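Local coordinates for Cif-like 1 (Burkholderia cenocepacia, PDB 7JQY), which probably hydrolyses epoxides, as a Cif-like member of the alpha/beta hydrolase family that assembles into an octamer, at residues 54-64 against 80-88. The protein carries 1 engineered substitution. Residues are numbered along the deposited sequence; the frame is centred on the assembly and turned at random.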
ATOM      1  N   LEU B  54     -36.228   3.732 -10.097  1.00 35.23           N
ATOM      2  CA  LEU B  54     -35.018   3.079 -10.581  1.00 33.10           C
ATOM      3  C   LEU B  54     -33.894   4.105 -10.683  1.00 37.69           C
ATOM      4  O   LEU B  54     -33.949   5.026 -11.516  1.00 33.41           O
ATOM      5  CB  LEU B  54     -35.261   2.406 -11.936  1.00 36.67           C
ATOM      6  CG  LEU B  54     -36.293   1.270 -12.017  1.00 36.13           C
ATOM      7  CD1 LEU B  54     -36.430   0.797 -13.457  1.00 34.68           C
ATOM      8  CD2 LEU B  54     -35.942   0.095 -11.087  1.00 35.48           C
ATOM      9  N   HIS B  55     -32.866   3.916  -9.856  1.00 32.51           N
ATOM     10  CA  HIS B  55     -31.666   4.736  -9.822  1.00 33.29           C
ATOM     11  C   HIS B  55     -30.794   4.465 -11.054  1.00 34.76           C
ATOM     12  O   HIS B  55     -31.114   3.643 -11.918  1.00 34.99           O
ATOM     13  CB  HIS B  55     -30.868   4.423  -8.559  1.00 31.33           C
ATOM     14  CG  HIS B  55     -30.311   3.039  -8.567  1.00 30.76           C
ATOM     15  ND1 HIS B  55     -29.177   2.701  -9.271  1.00 29.48           N
ATOM     16  CD2 HIS B  55     -30.768   1.890  -8.014  1.00 32.73           C
ATOM     17  CE1 HIS B  55     -28.942   1.410  -9.131  1.00 33.37           C
ATOM     18  NE2 HIS B  55     -29.894   0.894  -8.373  1.00 32.44           N
ATOM     19  N   GLY B  56     -29.647   5.136 -11.115  1.00 33.17           N
ATOM     20  CA  GLY B  56     -28.684   4.945 -12.176  1.00 34.16           C
ATOM     21  C   GLY B  56     -27.282   4.709 -11.635  1.00 34.12           C
ATOM     22  O   GLY B  56     -27.094   4.185 -10.529  1.00 31.57           O
ATOM     23  N   TRP B  57     -26.288   5.073 -12.459  1.00 31.71           N
ATOM     24  CA  TRP B  57     -24.869   5.003 -12.128  1.00 32.14           C
ATOM     25  C   TRP B  57     -24.333   6.394 -11.817  1.00 33.81           C
ATOM     26  O   TRP B  57     -24.622   7.346 -12.556  1.00 33.37           O
ATOM     27  CB  TRP B  57     -24.057   4.400 -13.281  1.00 31.07           C
ATOM     28  CG  TRP B  57     -22.676   3.980 -12.866  1.00 30.39           C
ATOM     29  CD1 TRP B  57     -22.270   2.717 -12.503  1.00 32.38           C
ATOM     30  CD2 TRP B  57     -21.521   4.820 -12.736  1.00 30.46           C
ATOM     31  NE1 TRP B  57     -20.938   2.728 -12.163  1.00 29.73           N
ATOM     32  CE2 TRP B  57     -20.456   4.005 -12.293  1.00 31.69           C
ATOM     33  CE3 TRP B  57     -21.283   6.187 -12.945  1.00 30.46           C
ATOM     34  CZ2 TRP B  57     -19.176   4.510 -12.060  1.00 31.30           C
ATOM     35  CZ3 TRP B  57     -20.015   6.686 -12.712  1.00 31.06           C
ATOM     36  CH2 TRP B  57     -18.976   5.846 -12.273  1.00 32.73           C
ATOM     37  N   PRO B  58     -23.553   6.563 -10.733  1.00 30.57           N
ATOM     38  CA  PRO B  58     -23.187   5.554  -9.735  1.00 27.60           C
ATOM     39  C   PRO B  58     -24.076   5.663  -8.507  1.00 28.42           C
ATOM     40  O   PRO B  58     -23.679   6.287  -7.527  1.00 30.91           O
ATOM     41  CB  PRO B  58     -21.751   5.927  -9.384  1.00 26.54           C
ATOM     42  CG  PRO B  58     -21.711   7.470  -9.570  1.00 30.19           C
ATOM     43  CD  PRO B  58     -22.931   7.860 -10.416  1.00 30.18           C
ATOM     44  N   GLN B  59     -25.263   5.072  -8.548  1.00 28.73           N
ATOM     45  CA  GLN B  59     -26.262   5.308  -7.521  1.00 28.30           C
ATOM     46  C   GLN B  59     -26.804   3.985  -6.993  1.00 30.12           C
ATOM     47  O   GLN B  59     -26.457   2.902  -7.467  1.00 27.64           O
ATOM     48  CB  GLN B  59     -27.401   6.179  -8.066  1.00 30.18           C
ATOM     49  CG  GLN B  59     -26.888   7.436  -8.798  1.00 33.11           C
ATOM     50  CD  GLN B  59     -28.006   8.351  -9.213  1.00 34.30           C
ATOM     51  OE1 GLN B  59     -28.941   7.941  -9.916  1.00 31.31           O
ATOM     52  NE2 GLN B  59     -27.939   9.595  -8.764  1.00 33.29           N
ATOM     53  N   THR B  60     -27.633   4.102  -5.960  1.00 28.65           N
ATOM     54  CA  THR B  60     -28.432   3.026  -5.407  1.00 30.37           C
ATOM     55  C   THR B  60     -29.819   3.595  -5.167  1.00 31.11           C
ATOM     56  O   THR B  60     -30.087   4.757  -5.496  1.00 32.49           O
ATOM     57  CB  THR B  60     -27.845   2.492  -4.093  1.00 29.73           C
ATOM     58  OG1 THR B  60     -27.871   3.547  -3.130  1.00 28.19           O
ATOM     59  CG2 THR B  60     -26.425   1.969  -4.273  1.00 25.06           C
ATOM     60  N   TRP B  61     -30.682   2.795  -4.531  1.00 31.67           N
ATOM     61  CA  TRP B  61     -31.992   3.287  -4.110  1.00 32.27           C
ATOM     62  C   TRP B  61     -31.880   4.567  -3.294  1.00 33.08           C
ATOM     63  O   TRP B  61     -32.809   5.386  -3.282  1.00 35.14           O
ATOM     64  CB  TRP B  61     -32.715   2.212  -3.288  1.00 33.60           C
ATOM     65  CG  TRP B  61     -32.160   2.081  -1.899  1.00 33.69           C
ATOM     66  CD1 TRP B  61     -31.200   1.204  -1.479  1.00 31.53           C
ATOM     67  CD2 TRP B  61     -32.509   2.874  -0.751  1.00 36.17           C
ATOM     68  NE1 TRP B  61     -30.928   1.404  -0.147  1.00 33.57           N
ATOM     69  CE2 TRP B  61     -31.722   2.417   0.326  1.00 33.30           C
ATOM     70  CE3 TRP B  61     -33.411   3.922  -0.531  1.00 33.22           C
ATOM     71  CZ2 TRP B  61     -31.811   2.970   1.601  1.00 31.71           C
ATOM     72  CZ3 TRP B  61     -33.501   4.467   0.744  1.00 33.96           C
ATOM     73  CH2 TRP B  61     -32.700   3.993   1.789  1.00 33.51           C
ATOM     74  N   TYR B  62     -30.755   4.751  -2.594  1.00 32.19           N
ATOM     75  CA  TYR B  62     -30.594   5.860  -1.659  1.00 30.89           C
ATOM     76  C   TYR B  62     -30.794   7.219  -2.325  1.00 32.56           C
ATOM     77  O   TYR B  62     -31.014   8.215  -1.625  1.00 31.36           O
ATOM     78  CB  TYR B  62     -29.208   5.761  -1.010  1.00 29.45           C
ATOM     79  CG  TYR B  62     -28.863   6.829   0.021  1.00 32.93           C
ATOM     80  CD1 TYR B  62     -29.318   6.736   1.333  1.00 33.51           C
ATOM     81  CD2 TYR B  62     -28.053   7.913  -0.315  1.00 28.83           C
ATOM     82  CE1 TYR B  62     -28.981   7.703   2.283  1.00 30.29           C
ATOM     83  CE2 TYR B  62     -27.711   8.874   0.623  1.00 30.49           C
ATOM     84  CZ  TYR B  62     -28.181   8.770   1.920  1.00 34.30           C
ATOM     85  OH  TYR B  62     -27.844   9.731   2.851  1.00 32.44           O
ATOM     86  N   THR B  63     -30.719   7.290  -3.656  1.00 31.71           N
ATOM     87  CA  THR B  63     -30.893   8.574  -4.319  1.00 34.02           C
ATOM     88  C   THR B  63     -32.326   9.092  -4.228  1.00 33.11           C
ATOM     89  O   THR B  63     -32.538  10.300  -4.363  1.00 35.22           O
ATOM     90  CB  THR B  63     -30.432   8.489  -5.781  1.00 34.61           C
ATOM     91  OG1 THR B  63     -30.238   9.811  -6.287  1.00 33.58           O
ATOM     92  CG2 THR B  63     -31.444   7.771  -6.656  1.00 33.02           C
ATOM     93  N   TRP B  64     -33.298   8.227  -3.952  1.00 34.57           N
ATOM     94  CA  TRP B  64     -34.702   8.600  -3.842  1.00 35.70           C
ATOM     95  C   TRP B  64     -35.110   8.945  -2.418  1.00 36.47           C
ATOM     96  O   TRP B  64     -36.309   9.041  -2.140  1.00 35.62           O
ATOM     97  CB  TRP B  64     -35.593   7.470  -4.370  1.00 37.01           C
ATOM     98  CG  TRP B  64     -35.235   7.049  -5.763  1.00 35.49           C
ATOM     99  CD1 TRP B  64     -34.568   5.928  -6.127  1.00 37.05           C
ATOM    100  CD2 TRP B  64     -35.514   7.760  -6.972  1.00 38.40           C
ATOM    101  NE1 TRP B  64     -34.419   5.881  -7.487  1.00 36.00           N
ATOM    102  CE2 TRP B  64     -34.992   6.997  -8.033  1.00 37.54           C
ATOM    103  CE3 TRP B  64     -36.157   8.971  -7.263  1.00 39.08           C
ATOM    104  CZ2 TRP B  64     -35.088   7.403  -9.368  1.00 38.39           C
ATOM    105  CZ3 TRP B  64     -36.255   9.374  -8.595  1.00 36.53           C
ATOM    106  CH2 TRP B  64     -35.722   8.594  -9.625  1.00 38.57           C
ATOM    107  N   ALA B  80     -38.327   1.291  -4.231  1.00 37.81           N
ATOM    108  CA  ALA B  80     -37.053   1.759  -4.760  1.00 36.39           C
ATOM    109  C   ALA B  80     -36.107   0.570  -4.807  1.00 37.82           C
ATOM    110  O   ALA B  80     -35.780  -0.008  -3.764  1.00 40.77           O
ATOM    111  CB  ALA B  80     -36.472   2.886  -3.905  1.00 36.03           C
ATOM    112  N   VAL B  81     -35.694   0.191  -6.012  1.00 35.28           N
ATOM    113  CA  VAL B  81     -34.993  -1.064  -6.260  1.00 35.62           C
ATOM    114  C   VAL B  81     -33.519  -0.788  -6.528  1.00 37.86           C
ATOM    115  O   VAL B  81     -33.176   0.131  -7.280  1.00 32.37           O
ATOM    116  CB  VAL B  81     -35.626  -1.818  -7.451  1.00 36.67           C
ATOM    117  CG1 VAL B  81     -35.024  -3.207  -7.590  1.00 38.31           C
ATOM    118  CG2 VAL B  81     -37.131  -1.880  -7.300  1.00 37.41           C
ATOM    119  N   ASP B  82     -32.647  -1.594  -5.922  1.00 36.13           N
ATOM    120  CA  ASP B  82     -31.278  -1.734  -6.409  1.00 35.92           C
ATOM    121  C   ASP B  82     -31.321  -2.699  -7.584  1.00 37.14           C
ATOM    122  O   ASP B  82     -31.524  -3.901  -7.382  1.00 35.05           O
ATOM    123  CB  ASP B  82     -30.347  -2.272  -5.322  1.00 34.17           C
ATOM    124  CG  ASP B  82     -30.022  -1.244  -4.234  1.00 36.90           C
ATOM    125  OD1 ASP B  82     -30.110  -0.016  -4.497  1.00 32.09           O
ATOM    126  OD2 ASP B  82     -29.650  -1.681  -3.113  1.00 33.35           O
ATOM    127  N   TYR B  83     -31.125  -2.201  -8.810  1.00 32.64           N
ATOM    128  CA  TYR B  83     -31.251  -3.119  -9.937  1.00 36.82           C
ATOM    129  C   TYR B  83     -30.072  -4.091  -9.971  1.00 35.95           C
ATOM    130  O   TYR B  83     -29.131  -3.995  -9.177  1.00 36.61           O
ATOM    131  CB  TYR B  83     -31.404  -2.375 -11.276  1.00 33.34           C
ATOM    132  CG  TYR B  83     -30.377  -1.338 -11.676  1.00 33.04           C
ATOM    133  CD1 TYR B  83     -29.018  -1.601 -11.648  1.00 32.79           C
ATOM    134  CD2 TYR B  83     -30.794  -0.097 -12.164  1.00 35.63           C
ATOM    135  CE1 TYR B  83     -28.095  -0.641 -12.042  1.00 33.95           C
ATOM    136  CE2 TYR B  83     -29.894   0.860 -12.561  1.00 34.57           C
ATOM    137  CZ  TYR B  83     -28.547   0.588 -12.508  1.00 36.34           C
ATOM    138  OH  TYR B  83     -27.658   1.561 -12.907  1.00 32.85           O
ATOM    139  N   ARG B  84     -30.152  -5.058 -10.890  1.00 36.07           N
ATOM    140  CA  ARG B  84     -29.140  -6.109 -11.015  1.00 36.01           C
ATOM    141  C   ARG B  84     -27.736  -5.519 -11.018  1.00 38.87           C
ATOM    142  O   ARG B  84     -27.429  -4.623 -11.814  1.00 38.26           O
ATOM    143  CB  ARG B  84     -29.375  -6.934 -12.289  1.00 36.96           C
ATOM    144  CG  ARG B  84     -28.294  -7.998 -12.557  1.00 40.81           C
ATOM    145  CD  ARG B  84     -28.487  -8.722 -13.903  1.00 41.90           C
ATOM    146  NE  ARG B  84     -29.764  -9.430 -13.957  1.00 43.71           N
ATOM    147  CZ  ARG B  84     -29.920 -10.714 -14.276  1.00 42.00           C
ATOM    148  NH1 ARG B  84     -31.137 -11.238 -14.283  1.00 45.24           N
ATOM    149  NH2 ARG B  84     -28.878 -11.467 -14.603  1.00 42.01           N
ATOM    150  N   GLY B  85     -26.908  -5.978 -10.076  1.00 35.42           N
ATOM    151  CA  GLY B  85     -25.524  -5.561  -9.983  1.00 33.06           C
ATOM    152  C   GLY B  85     -25.259  -4.380  -9.068  1.00 33.81           C
ATOM    153  O   GLY B  85     -24.092  -4.086  -8.785  1.00 35.61           O
ATOM    154  N   ALA B  86     -26.289  -3.685  -8.604  1.00 33.73           N
ATOM    155  CA  ALA B  86     -26.111  -2.456  -7.846  1.00 37.22           C
ATOM    156  C   ALA B  86     -26.513  -2.597  -6.383  1.00 35.51           C
ATOM    157  O   ALA B  86     -27.426  -3.352  -6.039  1.00 33.49           O
ATOM    158  CB  ALA B  86     -26.919  -1.314  -8.473  1.00 33.48           C
ATOM    159  N   GLY B  87     -25.886  -1.773  -5.543  1.00 32.21           N
ATOM    160  CA  GLY B  87     -26.279  -1.712  -4.147  1.00 34.70           C
ATOM    161  C   GLY B  87     -26.106  -3.067  -3.488  1.00 34.89           C
ATOM    162  O   GLY B  87     -25.076  -3.732  -3.638  1.00 33.50           O
ATOM    163  N   GLU B  88     -27.142  -3.491  -2.770  1.00 34.32           N
ATOM    164  CA  GLU B  88     -27.164  -4.751  -2.052  1.00 36.27           C
ATOM    165  C   GLU B  88     -27.692  -5.904  -2.898  1.00 38.69           C
ATOM    166  O   GLU B  88     -27.905  -6.999  -2.374  1.00 35.42           O
ATOM    167  CB  GLU B  88     -28.004  -4.593  -0.782  1.00 36.33           C
ATOM    168  CG  GLU B  88     -27.466  -3.526   0.153  1.00 35.16           C
ATOM    169  CD  GLU B  88     -26.069  -3.865   0.653  1.00 38.63           C
ATOM    170  OE1 GLU B  88     -25.869  -4.978   1.185  1.00 34.18           O
ATOM    171  OE2 GLU B  88     -25.164  -3.018   0.507  1.00 42.49           O
TER
HETATM  172  O   HOH W   1     -33.941   2.802  -7.240  1.00 32.99           O
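His55 sets CE1 over one face of the Tyr83 ring, 3.4 Å above the phenol plane and over its centre, with the two rings inclined by 32°. Thr60 CA covers a face of the same imidazole, while Val81 O, Asp82 CA and the methyl of Ala86 line its edge. With chi1 at 67°, CG of His55 sits between its own backbone N and carbonyl carbon, which carries the ring to Val81 O, Asp82 CA and Tyr83. Its ND1 donates to Gly56 O at 2.9 Å, in the ring plane, and NE2 receives a weak bond from Tyr83 N at 3.4 Å. The Asp82 carboxylate uses both oxygens: OD1 takes Trp61 N at 2.9 Å, nearly straight (163°), and lies at the indole edge. OD2 accepts Glu88 N from above the carboxylate plane and also bonds His39 of strand 37-43. One water accepts from His55 N and, weakly, from Trp64 NE1, and donates to Val81 O, linking the two segments. The loop 54-64, with a cis peptide before Pro58, follows strand 50-54 as the oxyanion-hole loop does in this fold; Trp57 N bonds Ser123 OG, the engineered serine at what is probably the nucleophile elbow. The ND1 bond to Gly56 O, with the weaker one into NE2, would help hold the ring's rotation and is consistent with a neutral imidazole protonated on ND1.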